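Local coordinates for beta-galactosidase (Trichoderma reesei, PDB 3OG2), which probably hydrolyses terminal non-reducing beta-D-galactose residues from beta-D-galactosides, as a glycoside hydrolase of family 35, at residues F462-S467 with T481-Y486; S535-V540 with Y548-N553; F906-A911 with Y917-Y922; G929-V932 with Q938-F941. One frame throughout, in Å; residues are numbered along the deposited sequence.

Contact 1 of 4, residues F462-S467 with T481-Y486; sequences FTLLYS and TVLVLY
Leu464 and Leu483 meet methyl to methyl: CD2 of Leu464 lies 3.9 Å from CD2 of Leu483, and the second methyl of Leu464, CD1, sits 4.0 Å from that same CD2. The two side chains reach toward each other tip to tip. Leu483 gets there with CG anti to the backbone N (chi1 171°), while Leu464 has CG beside its backbone N (chi1 -63°). At one end of the contact Phe462 and Thr481 slide past each other in opposite directions. Here the hydroxyl OG1 of Thr481 approaches the ring edge close to its plane, 3.6 Å from CE1 of Phe462. At the other end OG of Ser467 comes within 4.2 Å of CD1 of Leu485, a loose van der Waals touch; the hydroxyl's hydrogen-bond partner is the carbonyl O of Ala469. No hydrogen bond crosses between the two segments; side chains alone join them.

Measured end to end, the two segments point nearly the same way, 3° apart, but they are well separated: CA of Phe462 is 8.4 Å from CA of Thr481. Along 481-486 the inward residues alternate regularly. In 462-467 the chain turns a corner at Leu465, which breaks the alternation and brings Ser467, rather than Tyr466, round to face Leu485.

This is the interior of a beta sandwich. Strand 462-467 lies between strands 450-459 and 492-497 of the eight-stranded antiparallel sheet. Strand 481-487 belongs to the facing five-stranded sheet, between 470-476 and 545-551, and Trp474, Phe495 and Ile547 fill in around the leucines.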
# COMPACT_ATOMS: atom_id res chain seq x y z
N PHE A 462 16.22 -36.04 1.93
CA PHE A 462 16.70 -36.10 3.29
C PHE A 462 15.53 -35.75 4.18
O PHE A 462 14.54 -35.16 3.71
CB PHE A 462 17.82 -35.09 3.50
CG PHE A 462 19.02 -35.41 2.63
CD1 PHE A 462 19.16 -34.86 1.37
CD2 PHE A 462 19.99 -36.30 3.09
CE1 PHE A 462 20.28 -35.18 0.58
CE2 PHE A 462 21.11 -36.66 2.34
CZ PHE A 462 21.22 -36.09 1.06
N THR A 463 15.69 -36.10 5.47
CA THR A 463 14.64 -35.67 6.41
C THR A 463 15.24 -35.09 7.67
O THR A 463 16.18 -35.72 8.21
CB THR A 463 13.73 -36.83 6.83
OG1 THR A 463 13.21 -37.46 5.65
CG2 THR A 463 12.56 -36.32 7.69
N LEU A 464 14.74 -33.92 8.05
CA LEU A 464 15.10 -33.42 9.37
C LEU A 464 14.21 -34.10 10.39
O LEU A 464 13.00 -33.84 10.39
CB LEU A 464 14.85 -31.93 9.58
CG LEU A 464 15.68 -31.04 8.67
CD1 LEU A 464 15.27 -29.57 8.78
CD2 LEU A 464 17.14 -31.15 9.04
N LEU A 465 14.77 -34.94 11.24
CA LEU A 465 13.98 -35.52 12.33
C LEU A 465 13.44 -34.40 13.18
O LEU A 465 12.26 -34.45 13.57
CB LEU A 465 14.89 -36.47 13.08
CG LEU A 465 14.18 -37.14 14.26
CD1 LEU A 465 13.15 -38.12 13.71
CD2 LEU A 465 15.19 -37.83 15.17
N TYR A 466 14.26 -33.37 13.43
CA TYR A 466 13.72 -32.15 14.04
C TYR A 466 14.68 -31.01 13.72
O TYR A 466 15.86 -31.26 13.42
CB TYR A 466 13.51 -32.26 15.55
CG TYR A 466 14.78 -32.63 16.31
CD1 TYR A 466 15.70 -31.68 16.72
CD2 TYR A 466 15.04 -33.97 16.62
CE1 TYR A 466 16.87 -32.00 17.43
CE2 TYR A 466 16.21 -34.30 17.32
CZ TYR A 466 17.10 -33.32 17.71
OH TYR A 466 18.24 -33.75 18.37
N SER A 467 14.17 -29.81 13.86
CA SER A 467 15.07 -28.65 13.93
C SER A 467 14.47 -27.57 14.81
O SER A 467 13.25 -27.29 14.66
CB SER A 467 15.28 -28.07 12.52
OG SER A 467 16.13 -26.91 12.62
N THR A 481 22.10 -31.27 -2.17
CA THR A 481 20.90 -30.65 -1.59
C THR A 481 21.37 -29.59 -0.61
O THR A 481 22.28 -29.88 0.17
CB THR A 481 20.02 -31.71 -0.91
OG1 THR A 481 19.58 -32.65 -1.89
CG2 THR A 481 18.76 -31.13 -0.29
N VAL A 482 20.79 -28.40 -0.66
CA VAL A 482 21.21 -27.33 0.22
C VAL A 482 20.09 -26.99 1.16
O VAL A 482 18.92 -26.89 0.71
CB VAL A 482 21.58 -26.10 -0.64
CG1 VAL A 482 21.69 -24.87 0.24
CG2 VAL A 482 22.88 -26.38 -1.36
N LEU A 483 20.38 -26.79 2.43
CA LEU A 483 19.43 -26.37 3.45
C LEU A 483 20.04 -25.15 4.16
O LEU A 483 21.22 -25.21 4.52
CB LEU A 483 19.24 -27.51 4.46
CG LEU A 483 18.43 -27.19 5.70
CD1 LEU A 483 16.98 -26.82 5.37
CD2 LEU A 483 18.46 -28.39 6.66
N VAL A 484 19.29 -24.08 4.31
CA VAL A 484 19.75 -22.87 5.01
C VAL A 484 18.89 -22.71 6.25
O VAL A 484 17.64 -22.59 6.12
CB VAL A 484 19.64 -21.62 4.12
CG1 VAL A 484 20.17 -20.40 4.89
CG2 VAL A 484 20.38 -21.85 2.80
N LEU A 485 19.54 -22.73 7.40
CA LEU A 485 18.89 -22.63 8.71
C LEU A 485 19.38 -21.35 9.41
O LEU A 485 20.56 -20.95 9.19
CB LEU A 485 19.30 -23.80 9.62
CG LEU A 485 18.92 -25.19 9.12
CD1 LEU A 485 19.41 -26.25 10.10
CD2 LEU A 485 17.40 -25.27 8.96
N TYR A 486 18.53 -20.75 10.22
CA TYR A 486 19.00 -19.56 10.93
C TYR A 486 18.44 -19.48 12.34
O TYR A 486 17.38 -20.01 12.68
CB TYR A 486 18.70 -18.24 10.16
CG TYR A 486 17.20 -17.95 10.10
CD1 TYR A 486 16.42 -18.53 9.10
CD2 TYR A 486 16.55 -17.13 11.02
CE1 TYR A 486 15.05 -18.28 9.03
CE2 TYR A 486 15.20 -16.88 10.98
CZ TYR A 486 14.44 -17.47 9.96
OH TYR A 486 13.07 -17.22 9.91

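Contact 2 of 4, residues S535-V540 with Y548-N553; sequences SARQVV and YMVDRN. With MAN (alpha-D-mannopyranose), chain B.
Gln538 and Met549 form an antiparallel hydrogen-bonded pair. Gln538 N gives its hydrogen to Met549 O at 3.0 Å, and Met549 N returns one to Gln538 O at 2.8 Å, both nearly straight. Met549 O also receives a CA-H...O contact from Arg537.

The apolar contacts divide between the two sides of the hairpin. On one, Val539 CG2 lies 3.8 Å from Tyr548 CD2, the two side chains running side by side, and beside Tyr548 the aliphatic part of Arg537 lays CD 3.6 Å from CG1 of Val550. On the other, Met549 bends at its last torsion (chi3 -89°) and lays CE against Val540 CG2 at 3.6 Å.

The guanidinium of Arg537 carries Tyr548 CD2 over one face, off centre. The two planes stand 73° apart, so this is no parallel stack. Salt bridges to Glu513 and Glu613 hold the charged end. With an alanine here, both glutamates would probably be left without their mate and one side of Tyr548 and Val550 would lose its cover.

Among the polar bonds, Gln538 NE2 reaches back to Ala536 O at 2.9 Å, while its OE1 is held by Asn516 N. Past the N-cap Asp551, Asn553 ND2 donates to O2 of a mannose at 2.9 Å.

Strands 538-542 and 545-551 are thus a hairpin zipped by backbone bonds, whose arginine is probably kept charged by the two carboxylates it meets, and the helix that follows is hydrogen-bonded to a mannose of a glycan.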
# COMPACT_ATOMS: atom_id res chain seq x y z
N SER A 535 27.53 -14.11 13.78
CA SER A 535 27.80 -13.57 12.44
C SER A 535 28.72 -14.46 11.64
O SER A 535 28.94 -14.20 10.45
CB SER A 535 28.41 -12.18 12.60
OG SER A 535 29.58 -12.35 13.37
N ALA A 536 29.28 -15.50 12.28
CA ALA A 536 30.14 -16.44 11.56
C ALA A 536 29.35 -17.65 11.08
O ALA A 536 28.88 -18.45 11.88
CB ALA A 536 31.26 -16.90 12.47
N ARG A 537 29.19 -17.81 9.77
CA ARG A 537 28.43 -18.92 9.26
C ARG A 537 29.09 -20.26 9.58
O ARG A 537 30.33 -20.39 9.55
CB ARG A 537 28.33 -18.74 7.72
CG ARG A 537 27.56 -19.87 7.07
CD ARG A 537 27.16 -19.57 5.62
NE ARG A 537 28.38 -19.72 4.78
CZ ARG A 537 28.36 -19.37 3.49
NH1 ARG A 537 27.26 -18.86 2.91
NH2 ARG A 537 29.43 -19.51 2.74
N GLN A 538 28.30 -21.28 9.88
CA GLN A 538 28.79 -22.63 9.99
C GLN A 538 28.27 -23.43 8.78
O GLN A 538 27.12 -23.22 8.35
CB GLN A 538 28.27 -23.32 11.26
CG GLN A 538 28.34 -22.46 12.51
CD GLN A 538 29.76 -22.14 12.92
OE1 GLN A 538 30.48 -23.09 13.33
NE2 GLN A 538 30.15 -20.85 12.90
N VAL A 539 29.08 -24.33 8.25
CA VAL A 539 28.62 -25.12 7.11
C VAL A 539 29.10 -26.54 7.37
O VAL A 539 30.28 -26.75 7.65
CB VAL A 539 29.17 -24.62 5.76
CG1 VAL A 539 28.66 -25.48 4.58
CG2 VAL A 539 28.82 -23.16 5.50
N VAL A 540 28.20 -27.50 7.23
CA VAL A 540 28.50 -28.91 7.38
C VAL A 540 27.93 -29.68 6.18
O VAL A 540 26.82 -29.40 5.72
CB VAL A 540 27.92 -29.49 8.70
CG1 VAL A 540 28.14 -31.01 8.77
CG2 VAL A 540 28.53 -28.77 9.89
N TYR A 548 23.85 -24.84 5.60
CA TYR A 548 24.41 -23.52 5.91
C TYR A 548 23.67 -23.01 7.11
O TYR A 548 22.43 -22.89 7.07
CB TYR A 548 24.21 -22.59 4.72
CG TYR A 548 24.94 -23.00 3.46
CD1 TYR A 548 24.47 -24.06 2.68
CD2 TYR A 548 26.08 -22.37 3.01
CE1 TYR A 548 25.11 -24.45 1.52
CE2 TYR A 548 26.74 -22.76 1.84
CZ TYR A 548 26.26 -23.82 1.10
OH TYR A 548 26.88 -24.20 -0.07
N MET A 549 24.39 -22.71 8.19
CA MET A 549 23.82 -22.31 9.48
C MET A 549 24.20 -20.86 9.73
O MET A 549 25.40 -20.61 9.95
CB MET A 549 24.35 -23.22 10.56
CG MET A 549 23.76 -24.64 10.49
SD MET A 549 24.82 -25.82 11.39
CE MET A 549 25.90 -26.27 10.05
N VAL A 550 23.26 -19.94 9.71
CA VAL A 550 23.57 -18.53 9.80
C VAL A 550 22.76 -17.85 10.91
O VAL A 550 21.79 -18.41 11.42
CB VAL A 550 23.29 -17.81 8.45
CG1 VAL A 550 24.20 -18.39 7.37
CG2 VAL A 550 21.82 -17.91 8.04
N ASP A 551 23.16 -16.60 11.24
CA ASP A 551 22.27 -15.86 12.14
C ASP A 551 21.23 -15.14 11.30
O ASP A 551 21.27 -14.99 10.06
CB ASP A 551 23.05 -14.94 13.05
CG ASP A 551 23.70 -13.77 12.35
OD1 ASP A 551 23.87 -13.79 11.11
OD2 ASP A 551 24.10 -12.85 13.10
N ARG A 552 20.20 -14.63 12.00
CA ARG A 552 19.09 -13.96 11.32
C ARG A 552 19.54 -12.80 10.48
O ARG A 552 19.09 -12.61 9.36
CB ARG A 552 18.12 -13.41 12.40
CG ARG A 552 16.93 -12.74 11.75
CD ARG A 552 16.14 -11.93 12.80
NE ARG A 552 15.45 -12.80 13.76
CZ ARG A 552 15.66 -13.01 15.04
NH1 ARG A 552 16.63 -12.41 15.76
NH2 ARG A 552 14.85 -13.87 15.63
N ASN A 553 20.45 -11.97 11.02
CA ASN A 553 20.85 -10.79 10.26
C ASN A 553 21.63 -11.18 9.02
O ASN A 553 21.54 -10.43 8.05
CB ASN A 553 21.65 -9.84 11.16
CG ASN A 553 20.73 -9.22 12.17
OD1 ASN A 553 20.41 -9.80 13.21
ND2 ASN A 553 20.30 -7.98 11.92
C1 MAN B . 19.30 -4.58 13.84
C2 MAN B . 18.45 -5.64 14.53
C3 MAN B . 19.17 -6.04 15.84
C4 MAN B . 20.59 -6.56 15.51
C5 MAN B . 21.37 -5.43 14.78
C6 MAN B . 22.73 -5.95 14.33
O2 MAN B . 18.33 -6.76 13.67
O3 MAN B . 18.41 -7.15 16.40
O4 MAN B . 21.25 -6.86 16.72
O5 MAN B . 20.63 -5.07 13.61
O6 MAN B . 23.50 -4.86 13.80

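Contact 3 of 4, residues F906-A911 with Y917-Y922; sequences FVFDNA and YRALLY. With NAG (2-acetamido-2-deoxy-beta-D-glucopyranose), chain C.
Phe906 packs against Leu921, and its side chain can be followed outward along one methyl. CB starts 3.9 Å from Leu921 CD2; CG, the next atom, is 4.0 Å from that methyl, and so is CD1 of the ring. The other methyl, Leu921 CD1, stands over one face of the ring toward its rim. The two side chains cross at about a right angle, Leu921 having swung CG opposite its backbone N (chi1 174°). The Phe906 side chain also touches Ile956 and Leu975.

Two residues on, Phe908 does the same job. Its CE2 lies 4.0 Å from Ala919 CB, and OH of Tyr917 approaches the ring edge near its plane, 3.9 Å from CD2. Phe908 also stacks on Tyr931.

The axes of strands 906-908 and 917-922 come no closer than 10.4 Å, because strands 900-908 and 917-923 belong to the two facing sheets of a beta sandwich, and no direct hydrogen bond joins these segments. Instead one water bridges them: it donates to Asp909 O at 2.7 Å and is hydrogen-bonded to Tyr917 OH at 2.7 Å. Just beyond, Asn910 ND2 is bonded covalently to C1 of an N-acetylglucosamine, with Thr912 completing the Asn-X-Thr sequon.

Chemically the contact grades from an apolar layer of phenylalanine, leucine and alanine to a hydrated, glycosylated end, where the hydroxyl of Tyr917 is hydrogen-bonded to the water.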
# COMPACT_ATOMS: atom_id res chain seq x y z
N PHE A 906 10.26 16.32 -2.34
CA PHE A 906 10.18 17.76 -2.11
C PHE A 906 9.93 18.01 -0.64
O PHE A 906 8.98 17.46 -0.11
CB PHE A 906 9.08 18.42 -2.94
CG PHE A 906 9.37 18.35 -4.43
CD1 PHE A 906 9.08 17.20 -5.13
CD2 PHE A 906 9.91 19.45 -5.07
CE1 PHE A 906 9.38 17.12 -6.49
CE2 PHE A 906 10.22 19.36 -6.44
CZ PHE A 906 9.93 18.21 -7.13
N VAL A 907 10.79 18.82 0.00
CA VAL A 907 10.68 18.97 1.46
C VAL A 907 10.36 20.40 1.85
O VAL A 907 11.17 21.30 1.49
CB VAL A 907 11.95 18.55 2.21
CG1 VAL A 907 11.84 18.72 3.72
CG2 VAL A 907 12.22 17.08 1.88
N PHE A 908 9.29 20.63 2.57
CA PHE A 908 8.92 21.92 3.09
C PHE A 908 9.52 22.04 4.50
O PHE A 908 9.40 21.11 5.31
CB PHE A 908 7.38 21.97 3.22
CG PHE A 908 6.64 22.13 1.90
CD1 PHE A 908 6.47 21.06 1.02
CD2 PHE A 908 6.08 23.33 1.48
CE1 PHE A 908 5.77 21.21 -0.19
CE2 PHE A 908 5.38 23.50 0.32
CZ PHE A 908 5.21 22.43 -0.53
N ASP A 909 10.08 23.23 4.77
CA ASP A 909 10.59 23.53 6.11
C ASP A 909 9.44 24.02 6.99
O ASP A 909 8.73 24.94 6.60
CB ASP A 909 11.67 24.60 5.98
CG ASP A 909 12.49 25.02 7.16
OD1 ASP A 909 12.24 24.48 8.25
OD2 ASP A 909 13.39 25.88 7.02
N ASN A 910 9.21 23.44 8.15
CA ASN A 910 8.09 23.91 8.95
C ASN A 910 8.61 24.74 10.11
O ASN A 910 9.10 24.15 11.09
CB ASN A 910 7.27 22.75 9.48
CG ASN A 910 6.10 23.23 10.29
OD1 ASN A 910 5.66 24.39 10.17
ND2 ASN A 910 5.55 22.37 11.13
N ALA A 911 8.50 26.08 9.94
CA ALA A 911 9.05 27.06 10.88
C ALA A 911 8.04 27.46 11.96
O ALA A 911 7.02 28.04 11.62
CB ALA A 911 9.53 28.32 10.18
N TYR A 917 -0.52 28.39 6.40
CA TYR A 917 -0.84 28.34 4.99
C TYR A 917 -1.08 26.88 4.56
O TYR A 917 -0.67 25.96 5.26
CB TYR A 917 0.25 28.97 4.13
CG TYR A 917 1.58 28.25 4.09
CD1 TYR A 917 2.54 28.44 5.09
CD2 TYR A 917 1.89 27.41 3.04
CE1 TYR A 917 3.75 27.79 5.05
CE2 TYR A 917 3.11 26.75 3.00
CZ TYR A 917 4.03 26.94 3.98
OH TYR A 917 5.24 26.29 3.90
N ARG A 918 -1.72 26.84 3.40
CA ARG A 918 -1.93 25.55 2.74
C ARG A 918 -1.22 25.62 1.40
O ARG A 918 -1.22 26.71 0.79
CB ARG A 918 -3.43 25.24 2.54
CG ARG A 918 -4.12 25.30 3.92
CD ARG A 918 -5.62 25.15 3.81
NE ARG A 918 -6.13 23.83 3.39
CZ ARG A 918 -6.49 22.88 4.21
NH1 ARG A 918 -6.33 23.04 5.53
NH2 ARG A 918 -6.96 21.74 3.72
N ALA A 919 -0.59 24.57 0.96
CA ALA A 919 0.08 24.60 -0.34
C ALA A 919 -0.28 23.32 -1.09
O ALA A 919 -0.60 22.26 -0.49
CB ALA A 919 1.60 24.67 -0.17
N LEU A 920 -0.28 23.42 -2.39
CA LEU A 920 -0.42 22.28 -3.29
C LEU A 920 0.88 22.18 -4.12
O LEU A 920 1.36 23.20 -4.60
CB LEU A 920 -1.60 22.46 -4.24
CG LEU A 920 -2.96 22.61 -3.57
CD1 LEU A 920 -3.99 23.03 -4.60
CD2 LEU A 920 -3.36 21.25 -2.97
N LEU A 921 1.34 20.95 -4.26
CA LEU A 921 2.56 20.67 -5.03
C LEU A 921 2.16 20.02 -6.36
O LEU A 921 1.44 19.00 -6.32
CB LEU A 921 3.48 19.74 -4.22
CG LEU A 921 4.70 19.25 -4.97
CD1 LEU A 921 5.71 20.37 -5.26
CD2 LEU A 921 5.37 18.16 -4.11
N TYR A 922 2.61 20.52 -7.48
CA TYR A 922 2.39 19.92 -8.77
C TYR A 922 3.73 19.60 -9.40
O TYR A 922 4.68 20.37 -9.29
CB TYR A 922 1.64 20.89 -9.65
CG TYR A 922 0.16 20.95 -9.39
CD1 TYR A 922 -0.61 20.10 -10.20
CD2 TYR A 922 -0.53 21.77 -8.52
CE1 TYR A 922 -1.98 19.96 -10.19
CE2 TYR A 922 -1.96 21.63 -8.50
CZ TYR A 922 -2.65 20.76 -9.29
OH TYR A 922 -4.05 20.65 -9.30
C1 NAG C . 4.31 22.65 11.80
C2 NAG C . 3.46 21.37 11.71
C3 NAG C . 2.18 21.61 12.52
C4 NAG C . 2.51 21.99 13.97
C5 NAG C . 3.53 23.15 13.98
C6 NAG C . 4.02 23.47 15.39
C7 NAG C . 3.58 20.17 9.59
C8 NAG C . 3.38 20.29 8.08
N2 NAG C . 3.10 21.17 10.30
O3 NAG C . 1.38 20.44 12.46
O4 NAG C . 1.33 22.48 14.58
O5 NAG C . 4.64 22.86 13.16
O6 NAG C . 4.74 24.72 15.32
O7 NAG C . 4.20 19.24 10.08
O HOH W 1 6.10 25.53 6.35

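Contact 4 of 4, residues G929-V932 with Q938-F941; sequences GKYV and QTEF. With NAG (2-acetamido-2-deoxy-beta-D-glucopyranose), chain C.
Phe941 brings the rim of its ring up to the backbone of 929-932, with CD2 3.5 Å from Gly929 CA. Its far edge reaches Lys930 O, 3.7 Å from CZ, and CE1 comes to 3.7 Å from CD1 of Tyr931, the two aromatic side chains crossing at about a right angle. Over one face of the Phe941 ring sits Gln938 CG. A side chain at position 929 would run into this ring, and the extended backbone there (phi 175°) by itself calls for glycine. Cutting Phe941 back to an alanine is likely to open a gap between Gly929, Tyr931 and the Gln938 side chain, leaving the tyrosine ring without one of its supports.

The two strands come from different sheets of a beta sandwich: 926-932 is an edge strand of a five-stranded antiparallel sheet, and 940-943 pairs with 900-908 in the sheet opposite. Between them no direct hydrogen bond forms, but two waters step in. One donates to Lys930 O and to Gln938 OE1; the other takes the hydrogen of Val932 N at 2.9 Å and donates to Gln938 O. Gln938 is further fixed by NE2, which donates to Glu940 O at 2.9 Å, nearly straight.

A first torsion of 178° swings the Tyr931 ring away from its own backbone N, and CD1 ends 3.2 Å from Gln938 O, which lies at the ring edge near its plane. Its CE1 touches the acetyl methyl C8 of the N-acetylglucosamine carried by Asn910 at 3.3 Å.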
# COMPACT_ATOMS: atom_id res chain seq x y z
N GLY A 929 0.91 16.66 -3.78
CA GLY A 929 1.04 16.98 -2.35
C GLY A 929 0.04 18.08 -1.94
O GLY A 929 -0.14 19.10 -2.66
N LYS A 930 -0.56 17.85 -0.80
CA LYS A 930 -1.32 18.85 -0.10
C LYS A 930 -0.59 19.01 1.23
O LYS A 930 -0.50 18.13 2.04
CB LYS A 930 -2.78 18.35 0.10
CG LYS A 930 -3.62 19.39 0.83
CD LYS A 930 -5.13 19.14 0.67
CE LYS A 930 -5.68 19.75 -0.60
NZ LYS A 930 -7.17 19.65 -0.73
N TYR A 931 -0.07 20.22 1.41
CA TYR A 931 0.71 20.58 2.58
C TYR A 931 -0.11 21.54 3.42
O TYR A 931 -0.61 22.53 2.91
CB TYR A 931 2.00 21.29 2.11
CG TYR A 931 2.86 21.75 3.29
CD1 TYR A 931 3.59 20.79 3.98
CD2 TYR A 931 2.90 23.06 3.68
CE1 TYR A 931 4.38 21.18 5.07
CE2 TYR A 931 3.68 23.52 4.75
CZ TYR A 931 4.41 22.54 5.43
OH TYR A 931 5.20 22.90 6.50
N VAL A 932 -0.22 21.26 4.72
CA VAL A 932 -1.07 22.07 5.57
C VAL A 932 -0.21 22.47 6.77
O VAL A 932 0.05 21.68 7.68
CB VAL A 932 -2.38 21.36 6.01
CG1 VAL A 932 -3.17 22.28 6.94
CG2 VAL A 932 -3.20 20.96 4.79
N GLN A 938 2.73 15.88 7.23
CA GLN A 938 3.69 15.67 6.13
C GLN A 938 4.50 16.89 5.72
O GLN A 938 3.90 17.93 5.41
CB GLN A 938 2.91 15.11 4.92
CG GLN A 938 3.87 14.65 3.80
CD GLN A 938 3.17 13.84 2.74
OE1 GLN A 938 1.92 13.75 2.68
NE2 GLN A 938 3.97 13.23 1.87
N THR A 939 5.81 16.74 5.68
CA THR A 939 6.68 17.80 5.18
C THR A 939 7.48 17.34 3.97
O THR A 939 7.98 18.16 3.21
CB THR A 939 7.70 18.26 6.25
OG1 THR A 939 8.37 17.10 6.80
CG2 THR A 939 7.01 19.01 7.40
N GLU A 940 7.61 16.02 3.76
CA GLU A 940 8.43 15.46 2.67
C GLU A 940 7.51 14.73 1.72
O GLU A 940 6.77 13.80 2.14
CB GLU A 940 9.49 14.55 3.28
CG GLU A 940 10.27 13.79 2.19
CD GLU A 940 11.57 13.22 2.68
OE1 GLU A 940 11.94 13.35 3.87
OE2 GLU A 940 12.27 12.61 1.84
N PHE A 941 7.54 15.11 0.44
CA PHE A 941 6.62 14.67 -0.61
C PHE A 941 7.37 13.93 -1.69
O PHE A 941 7.95 14.60 -2.56
CB PHE A 941 5.86 15.90 -1.22
CG PHE A 941 4.95 16.49 -0.15
CD1 PHE A 941 5.38 17.42 0.76
CD2 PHE A 941 3.60 16.06 -0.08
CE1 PHE A 941 4.51 17.97 1.73
CE2 PHE A 941 2.72 16.62 0.86
CZ PHE A 941 3.18 17.55 1.77
C1 NAG C . 4.31 22.65 11.80
C2 NAG C . 3.46 21.37 11.71
C3 NAG C . 2.18 21.61 12.52
C4 NAG C . 2.51 21.99 13.97
C5 NAG C . 3.53 23.15 13.98
C6 NAG C . 4.02 23.47 15.39
C7 NAG C . 3.58 20.17 9.59
C8 NAG C . 3.38 20.29 8.08
N2 NAG C . 3.10 21.17 10.30
O3 NAG C . 1.38 20.44 12.46
O4 NAG C . 1.33 22.48 14.58
O5 NAG C . 4.64 22.86 13.16
O6 NAG C . 4.74 24.72 15.32
O7 NAG C . 4.20 19.24 10.08
O HOH W 2 -0.05 15.65 3.25
O HOH W 3 1.15 18.91 5.73

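Along the chain the four contacts follow in series, and in space they form two pairs on separate beta domains. Contacts 1 and 2, centres 13 Å apart, share the five-stranded sheet in which strands 481-487 and 545-551 are neighbours: contact 1 joins that sheet to the one facing it, and contact 2 is a hairpin within it. Contacts 3 and 4, centres only 6 Å apart, bridge the same two sheets of a later beta domain, linked by strand neighbours 917-923 with 926-932 and 900-908 with 940-943, and both touch one N-acetylglucosamine. Contacts 1 and 3 lie 54 Å apart, centre to centre, on opposite sides of the chain's centre; the two pairs belong to different sheets, so each domain packs its own interior.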